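Local coordinates for protein acetamidase (Bacillus halodurans, PDB 2II1) that binds calcium ions and probably hydrolyses carbon-nitrogen bonds, other than peptide bonds, in linear amides, at residues N18-S26 / A60-G68; V30-F38 / L177-A185. One frame throughout, in Å; residues are numbered along the deposited sequence.

Overall arrangement
Two strands join the contacts. Strand 60-67, half of contact 1, runs antiparallel beside strand 176-184, half of contact 2, and Leu-64 N lies 2.8 Å from Leu-178 O, a probable hydrogen bond between them. A second probable hydrogen bond, unusually short as modelled at 2.4 Å, runs from Thr-61 OG1 to Glu-33 O. The centres are about 14 Å apart, contact 1 lying about 18 Å from the centre of the chain and contact 2 about 10 Å. Contact 2 carries Asp-182 and His-184 of the two-calcium site. Contact 1 stays farther off: the side chain of Thr-61 is about 14 Å from a bound calcium and about 10 Å from that of Asp-182.

Contact 1: N18-S26 / A60-G68; sequences NVPIASCQS and ATGPLYVEG
The Tyr-65 ring is met obliquely, Pro-20 CG approaching its CD2 at 3.8 Å, and the two side chains lie alongside each other and point the same way. With CG anti to the backbone N (chi1 -162°), the ring leads away from segment 18-26, leaving Tyr-65 CB to touch Pro-20 CB. The other flat groups are the Gln-25 amide and the Glu-67 carboxylate, whose planes stand nearly perpendicular, 88° apart. Gln-25 NE2 donates to Glu-67 OE1 over 2.9 Å, coming from above the carboxylate plane; a bend at chi2 of the Gln-25 chain carries the amide across. An alanine in place of Glu-67 would take away this acceptor, and the Gln-25 amide would probably be freer to turn. The backbones pair as parallel beta strands, the peptides of Tyr-65 and Glu-67 being gripped through Ala-22 O, Cys-24 N and Cys-24 O. Tyr-65 N to Ala-22 O is the straightest of these bonds, 2.8 Å with 169° at the hydrogen. At the entrance to the pairing, Ile-21 N reaches Pro-63 O at 3.0 Å. Pro-63 follows a cis peptide bond, and its CG packs on Asn-18 CB. On the face opposite Tyr-65, Cys-24 SG touches Leu-64 CD2 at 3.8 Å and also meets Val-66 CG2. That face turns inward: Cys-24 and Val-66 touch Val-207 of strand 201-210, and Ala-22 lies on Leu-5 of strand 3-5. Strand 60-67 thus runs between strand 22-25 and the antiparallel strand 176-184, with which Thr-61 and Leu-64 share backbone hydrogen bonds.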
loop_
_atom_site.group_PDB
_atom_site.type_symbol
_atom_site.label_atom_id
_atom_site.label_comp_id
_atom_site.label_asym_id
_atom_site.label_seq_id
_atom_site.Cartn_x
_atom_site.Cartn_y
_atom_site.Cartn_z
ATOM N N ASN A 18 -20.205 0.342 28.225
ATOM C CA ASN A 18 -20.651 1.706 27.958
ATOM C C ASN A 18 -22.159 1.725 27.706
ATOM O O ASN A 18 -22.676 0.884 26.957
ATOM C CB ASN A 18 -19.908 2.302 26.747
ATOM C CG ASN A 18 -18.437 2.572 27.033
ATOM O OD1 ASN A 18 -18.046 2.832 28.171
ATOM N ND2 ASN A 18 -17.615 2.519 25.992
ATOM N N VAL A 19 -22.869 2.660 28.338
ATOM C CA VAL A 19 -24.328 2.684 28.235
ATOM C C VAL A 19 -24.701 3.396 26.920
ATOM O O VAL A 19 -24.139 4.418 26.604
ATOM C CB VAL A 19 -25.009 3.358 29.463
ATOM C CG1 VAL A 19 -26.520 3.266 29.328
ATOM C CG2 VAL A 19 -24.564 2.694 30.767
ATOM N N PRO A 20 -25.614 2.818 26.129
ATOM C CA PRO A 20 -25.980 3.490 24.877
ATOM C C PRO A 20 -26.561 4.887 25.091
ATOM O O PRO A 20 -27.389 5.077 25.989
ATOM C CB PRO A 20 -27.058 2.579 24.295
ATOM C CG PRO A 20 -26.838 1.274 24.919
ATOM C CD PRO A 20 -26.321 1.544 26.298
ATOM N N ILE A 21 -26.125 5.845 24.281
ATOM C CA ILE A 21 -26.680 7.211 24.302
ATOM C C ILE A 21 -27.907 7.293 23.381
ATOM O O ILE A 21 -28.620 8.291 23.356
ATOM C CB ILE A 21 -25.609 8.291 23.918
ATOM C CG1 ILE A 21 -25.180 8.153 22.448
ATOM C CG2 ILE A 21 -24.388 8.191 24.829
ATOM C CD1 ILE A 21 -24.083 9.134 22.009
ATOM N N ALA A 22 -28.162 6.228 22.637
ATOM C CA ALA A 22 -29.202 6.257 21.632
ATOM C C ALA A 22 -29.408 4.879 21.041
ATOM O O ALA A 22 -28.538 3.999 21.146
ATOM C CB ALA A 22 -28.852 7.213 20.573
ATOM N N SER A 23 -30.584 4.701 20.456
ATOM C CA SER A 23 -30.984 3.457 19.827
ATOM C C SER A 23 -31.517 3.764 18.468
ATOM O O SER A 23 -32.050 4.862 18.257
ATOM C CB SER A 23 -32.107 2.770 20.601
ATOM O OG SER A 23 -31.727 2.459 21.920
ATOM N N CYS A 24 -31.371 2.791 17.555
ATOM C CA CYS A 24 -32.060 2.815 16.264
ATOM C C CYS A 24 -32.525 1.417 15.848
ATOM O O CYS A 24 -32.245 0.429 16.517
ATOM C CB CYS A 24 -31.170 3.423 15.170
ATOM S SG CYS A 24 -29.807 2.414 14.680
ATOM N N GLN A 25 -33.274 1.372 14.753
ATOM C CA GLN A 25 -33.634 0.122 14.107
ATOM C C GLN A 25 -32.709 -0.051 12.914
ATOM O O GLN A 25 -32.127 0.915 12.436
ATOM C CB GLN A 25 -35.081 0.143 13.614
ATOM C CG GLN A 25 -36.142 0.478 14.668
ATOM C CD GLN A 25 -36.230 -0.536 15.814
ATOM O OE1 GLN A 25 -36.135 -1.752 15.609
ATOM N NE2 GLN A 25 -36.427 -0.025 17.029
ATOM N N SER A 26 -32.600 -1.282 12.428
ATOM C CA SER A 26 -31.932 -1.558 11.166
ATOM C C SER A 26 -32.539 -0.678 10.060
ATOM O O SER A 26 -33.763 -0.568 9.944
ATOM C CB SER A 26 -32.107 -3.018 10.779
ATOM O OG SER A 26 -31.335 -3.326 9.626
ATOM N N ALA A 60 -14.809 9.238 20.758
ATOM C CA ALA A 60 -15.766 8.702 19.815
ATOM C C ALA A 60 -17.183 9.075 20.283
ATOM O O ALA A 60 -17.487 8.949 21.457
ATOM C CB ALA A 60 -15.610 7.200 19.711
ATOM N N THR A 61 -18.018 9.576 19.366
ATOM C CA THR A 61 -19.435 9.816 19.637
ATOM C C THR A 61 -20.169 8.468 19.605
ATOM O O THR A 61 -19.986 7.687 18.680
ATOM C CB THR A 61 -20.044 10.802 18.612
ATOM O OG1 THR A 61 -19.361 12.068 18.692
ATOM C CG2 THR A 61 -21.554 10.993 18.847
ATOM N N GLY A 62 -20.974 8.203 20.629
ATOM C CA GLY A 62 -21.618 6.905 20.813
ATOM C C GLY A 62 -21.624 6.541 22.289
ATOM O O GLY A 62 -21.273 7.377 23.129
ATOM N N PRO A 63 -22.001 5.283 22.621
ATOM C CA PRO A 63 -22.364 4.200 21.711
ATOM C C PRO A 63 -23.822 4.183 21.267
ATOM O O PRO A 63 -24.697 4.577 22.006
ATOM C CB PRO A 63 -22.028 2.932 22.496
ATOM C CG PRO A 63 -21.841 3.341 23.913
ATOM C CD PRO A 63 -22.011 4.830 24.021
ATOM N N LEU A 64 -24.047 3.738 20.042
ATOM C CA LEU A 64 -25.389 3.605 19.482
ATOM C C LEU A 64 -25.807 2.145 19.602
ATOM O O LEU A 64 -25.078 1.261 19.126
ATOM C CB LEU A 64 -25.377 4.025 18.004
ATOM C CG LEU A 64 -26.624 3.666 17.209
ATOM C CD1 LEU A 64 -27.800 4.602 17.567
ATOM C CD2 LEU A 64 -26.330 3.643 15.718
ATOM N N TYR A 65 -26.979 1.904 20.209
ATOM C CA TYR A 65 -27.586 0.568 20.276
ATOM C C TYR A 65 -28.461 0.350 19.038
ATOM O O TYR A 65 -29.485 1.041 18.843
ATOM C CB TYR A 65 -28.432 0.391 21.567
ATOM C CG TYR A 65 -28.723 -1.065 21.912
ATOM C CD1 TYR A 65 -29.716 -1.776 21.235
ATOM C CD2 TYR A 65 -27.995 -1.735 22.892
ATOM C CE1 TYR A 65 -29.995 -3.108 21.527
ATOM C CE2 TYR A 65 -28.272 -3.076 23.203
ATOM C CZ TYR A 65 -29.276 -3.756 22.503
ATOM O OH TYR A 65 -29.576 -5.083 22.751
ATOM N N VAL A 66 -28.058 -0.615 18.209
ATOM C CA VAL A 66 -28.817 -1.011 17.017
ATOM C C VAL A 66 -29.722 -2.211 17.397
ATOM O O VAL A 66 -29.232 -3.342 17.592
ATOM C CB VAL A 66 -27.867 -1.353 15.836
ATOM C CG1 VAL A 66 -28.640 -1.660 14.557
ATOM C CG2 VAL A 66 -26.870 -0.225 15.615
ATOM N N GLU A 67 -31.021 -1.957 17.550
ATOM C CA GLU A 67 -31.975 -3.019 17.967
ATOM C C GLU A 67 -32.144 -4.003 16.829
ATOM O O GLU A 67 -32.190 -3.589 15.683
ATOM C CB GLU A 67 -33.341 -2.451 18.312
ATOM C CG GLU A 67 -33.333 -1.487 19.474
ATOM C CD GLU A 67 -34.717 -1.187 20.030
ATOM O OE1 GLU A 67 -35.777 -1.570 19.440
ATOM O OE2 GLU A 67 -34.753 -0.553 21.105
ATOM N N GLY A 68 -32.207 -5.287 17.152
ATOM C CA GLY A 68 -32.227 -6.374 16.159
ATOM C C GLY A 68 -30.855 -6.985 15.894
ATOM O O GLY A 68 -30.764 -8.112 15.370
#

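Contact 2: V30-F38 / L177-A185; sequences VIFETKDCF and LLALGDLHA. With CA (calcium ion), chain F; CA (calcium ion), chain E.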
loop_
_atom_site.group_PDB
_atom_site.type_symbol
_atom_site.label_atom_id
_atom_site.label_comp_id
_atom_site.label_asym_id
_atom_site.label_seq_id
_atom_site.Cartn_x
_atom_site.Cartn_y
_atom_site.Cartn_z
ATOM N N VAL A 30 -28.499 7.605 10.725
ATOM C CA VAL A 30 -27.930 8.085 11.999
ATOM C C VAL A 30 -26.893 9.162 11.744
ATOM O O VAL A 30 -26.015 8.988 10.911
ATOM C CB VAL A 30 -27.267 6.956 12.852
ATOM C CG1 VAL A 30 -27.085 7.458 14.270
ATOM C CG2 VAL A 30 -28.101 5.701 12.855
ATOM N N ILE A 31 -26.976 10.267 12.475
ATOM C CA ILE A 31 -26.022 11.387 12.318
ATOM C C ILE A 31 -25.153 11.498 13.576
ATOM O O ILE A 31 -25.688 11.580 14.685
ATOM C CB ILE A 31 -26.767 12.733 12.035
ATOM C CG1 ILE A 31 -27.549 12.649 10.729
ATOM C CG2 ILE A 31 -25.776 13.950 11.953
ATOM C CD1 ILE A 31 -28.711 13.613 10.681
ATOM N N PHE A 32 -23.824 11.459 13.406
ATOM C CA PHE A 32 -22.877 11.489 14.520
ATOM C C PHE A 32 -22.155 12.812 14.416
ATOM O O PHE A 32 -21.481 13.050 13.418
ATOM C CB PHE A 32 -21.814 10.368 14.412
ATOM C CG PHE A 32 -22.303 8.992 14.748
ATOM C CD1 PHE A 32 -23.095 8.290 13.865
ATOM C CD2 PHE A 32 -21.913 8.366 15.923
ATOM C CE1 PHE A 32 -23.544 7.017 14.171
ATOM C CE2 PHE A 32 -22.332 7.080 16.228
ATOM C CZ PHE A 32 -23.162 6.404 15.348
ATOM N N GLU A 33 -22.296 13.682 15.409
ATOM C CA GLU A 33 -21.429 14.867 15.545
ATOM C C GLU A 33 -20.178 14.470 16.330
ATOM O O GLU A 33 -20.286 13.824 17.368
ATOM C CB GLU A 33 -22.162 16.012 16.258
ATOM N N THR A 34 -19.002 14.870 15.845
ATOM C CA THR A 34 -17.724 14.423 16.411
ATOM C C THR A 34 -16.818 15.580 16.869
ATOM O O THR A 34 -16.858 16.665 16.315
ATOM C CB THR A 34 -16.913 13.569 15.359
ATOM O OG1 THR A 34 -16.309 14.449 14.409
ATOM C CG2 THR A 34 -17.817 12.541 14.623
ATOM N N LYS A 35 -15.993 15.344 17.882
ATOM C CA LYS A 35 -14.907 16.283 18.165
ATOM C C LYS A 35 -13.650 15.745 17.467
ATOM O O LYS A 35 -13.610 14.561 17.073
ATOM C CB LYS A 35 -14.679 16.413 19.659
ATOM C CG LYS A 35 -15.928 16.652 20.469
ATOM C CD LYS A 35 -15.541 17.012 21.872
ATOM C CE LYS A 35 -16.702 17.527 22.696
ATOM N NZ LYS A 35 -16.410 17.232 24.118
ATOM N N ASP A 36 -12.641 16.599 17.279
ATOM C CA ASP A 36 -11.384 16.164 16.634
ATOM C C ASP A 36 -10.683 15.234 17.602
ATOM O O ASP A 36 -11.139 15.125 18.749
ATOM C CB ASP A 36 -10.492 17.335 16.164
ATOM C CG ASP A 36 -9.791 18.100 17.297
ATOM O OD1 ASP A 36 -9.642 17.591 18.422
ATOM O OD2 ASP A 36 -9.342 19.241 17.047
ATOM N N CYS A 37 -9.620 14.541 17.175
ATOM C CA CYS A 37 -9.055 13.504 18.066
ATOM C C CYS A 37 -8.267 14.056 19.245
ATOM O O CYS A 37 -7.792 13.287 20.074
ATOM C CB CYS A 37 -8.308 12.368 17.329
ATOM S SG CYS A 37 -6.786 12.736 16.576
ATOM N N PHE A 38 -8.150 15.378 19.334
ATOM C CA PHE A 38 -7.670 16.026 20.562
ATOM C C PHE A 38 -8.796 16.512 21.466
ATOM O O PHE A 38 -8.518 17.215 22.449
ATOM C CB PHE A 38 -6.765 17.216 20.227
ATOM C CG PHE A 38 -5.727 16.891 19.226
ATOM C CD1 PHE A 38 -4.667 16.051 19.569
ATOM C CD2 PHE A 38 -5.826 17.380 17.920
ATOM C CE1 PHE A 38 -3.696 15.708 18.640
ATOM C CE2 PHE A 38 -4.850 17.052 16.964
ATOM C CZ PHE A 38 -3.778 16.220 17.326
ATOM N N LEU A 177 -23.279 -1.600 19.591
ATOM C CA LEU A 177 -22.695 -0.433 20.277
ATOM C C LEU A 177 -21.622 0.229 19.429
ATOM O O LEU A 177 -20.419 0.092 19.692
ATOM C CB LEU A 177 -22.162 -0.769 21.664
ATOM C CG LEU A 177 -23.180 -1.424 22.607
ATOM C CD1 LEU A 177 -22.459 -1.809 23.859
ATOM C CD2 LEU A 177 -24.359 -0.535 22.908
ATOM N N LEU A 178 -22.105 0.957 18.424
ATOM C CA LEU A 178 -21.298 1.637 17.404
ATOM C C LEU A 178 -20.910 3.040 17.896
ATOM O O LEU A 178 -21.713 3.730 18.472
ATOM C CB LEU A 178 -22.088 1.772 16.081
ATOM C CG LEU A 178 -21.421 2.404 14.862
ATOM C CD1 LEU A 178 -20.135 1.685 14.434
ATOM C CD2 LEU A 178 -22.387 2.475 13.669
ATOM N N ALA A 179 -19.663 3.418 17.661
ATOM C CA ALA A 179 -19.122 4.710 18.079
ATOM C C ALA A 179 -18.167 5.140 16.962
ATOM O O ALA A 179 -17.571 4.292 16.306
ATOM C CB ALA A 179 -18.359 4.565 19.431
ATOM N N LEU A 180 -18.055 6.434 16.703
ATOM C CA LEU A 180 -17.145 6.880 15.662
ATOM C C LEU A 180 -16.627 8.263 15.939
ATOM O O LEU A 180 -17.186 9.002 16.739
ATOM C CB LEU A 180 -17.759 6.781 14.263
ATOM C CG LEU A 180 -18.810 7.795 13.820
ATOM C CD1 LEU A 180 -18.202 9.190 13.574
ATOM C CD2 LEU A 180 -19.497 7.256 12.597
ATOM N N GLY A 181 -15.529 8.588 15.280
ATOM C CA GLY A 181 -14.798 9.789 15.601
ATOM C C GLY A 181 -13.618 9.979 14.685
ATOM O O GLY A 181 -13.490 9.314 13.654
ATOM N N ASP A 182 -12.761 10.907 15.075
ATOM C CA ASP A 182 -11.465 11.071 14.449
ATOM C C ASP A 182 -11.554 11.270 12.957
ATOM O O ASP A 182 -10.945 10.509 12.184
ATOM C CB ASP A 182 -10.586 9.862 14.762
ATOM C CG ASP A 182 -9.170 10.037 14.300
ATOM O OD1 ASP A 182 -8.647 11.154 14.455
ATOM O OD2 ASP A 182 -8.552 9.072 13.782
ATOM N N LEU A 183 -12.271 12.320 12.564
ATOM C CA LEU A 183 -12.424 12.697 11.170
ATOM C C LEU A 183 -11.158 13.407 10.692
ATOM O O LEU A 183 -10.479 14.048 11.495
ATOM C CB LEU A 183 -13.633 13.615 11.000
ATOM C CG LEU A 183 -15.003 13.137 11.481
ATOM C CD1 LEU A 183 -16.093 14.127 11.021
ATOM C CD2 LEU A 183 -15.317 11.724 10.989
ATOM N N HIS A 184 -10.845 13.259 9.394
ATOM C CA HIS A 184 -9.723 13.949 8.755
ATOM C C HIS A 184 -10.203 14.609 7.496
ATOM O O HIS A 184 -11.088 14.102 6.811
ATOM C CB HIS A 184 -8.575 13.026 8.382
ATOM C CG HIS A 184 -8.026 12.262 9.543
ATOM N ND1 HIS A 184 -7.596 10.956 9.442
ATOM C CD2 HIS A 184 -7.864 12.612 10.839
ATOM C CE1 HIS A 184 -7.174 10.542 10.625
ATOM N NE2 HIS A 184 -7.338 11.524 11.493
ATOM N N ALA A 185 -9.582 15.742 7.210
ATOM C CA ALA A 185 -9.847 16.517 6.022
ATOM C C ALA A 185 -8.930 16.017 4.891
ATOM O O ALA A 185 -9.210 16.203 3.698
ATOM C CB ALA A 185 -9.616 17.990 6.344
HETATM CA CA CA F . -6.800 11.502 13.553
HETATM CA CA CA E . -6.464 7.900 14.196
HETATM O O HOH W 1 -13.810 14.366 14.307
HETATM O O HOH W 2 -12.417 12.409 17.799
HETATM O O HOH W 3 -9.834 14.358 14.279
HETATM O O HOH W 4 -4.388 7.541 15.219
HETATM O O HOH W 5 -5.473 10.045 13.528
#
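Leu-180 lies over one face of the Phe-32 ring, its CD2 4.1 Å from the ring centroid, which fits a CH-pi contact. Leu-180 CG sits between its own backbone N and carbonyl carbon (chi1 75°), a turn that lays one methyl on the ring and sends CD1 to Thr-34 CG2 at 3.5 Å, the two side chains crossing at about a right angle. Leu-178 O comes to the ring edge near its plane. Thr-34 is split between two partners: CG2 meets Leu-180, whereas OG1 lies against Leu-183 CD1 and also donates to a water that accepts from Leu-183 N and donates to Lys-35 O. Strands 30-34 and 177-184 cross at -46° with axes 7.2 Å apart, so this is face-to-face packing between two mixed beta sheets, with water bridges instead of direct backbone pairing. A second water joins Lys-35 O to Asp-182 N. Farther on, the strand delivers Asp-182 to the calcium pair; its CG, anti to the backbone N (chi1 -173°), turns the carboxylate to the two ions, which it bridges. OD1 binds one calcium ion at 2.1 Å, and OD2 binds the other at 2.4 Å. His-184 NE2 joins the first ion at 2.1 Å, and a water bridges both. Glu-198 completes the protein ligands of the first, Asn-155 and Asp-157 those of the second. Beside this bridge Cys-37 CB approaches Asp-182 OD1 to 3.1 Å, while a third water connects Cys-37 N with Leu-183 O.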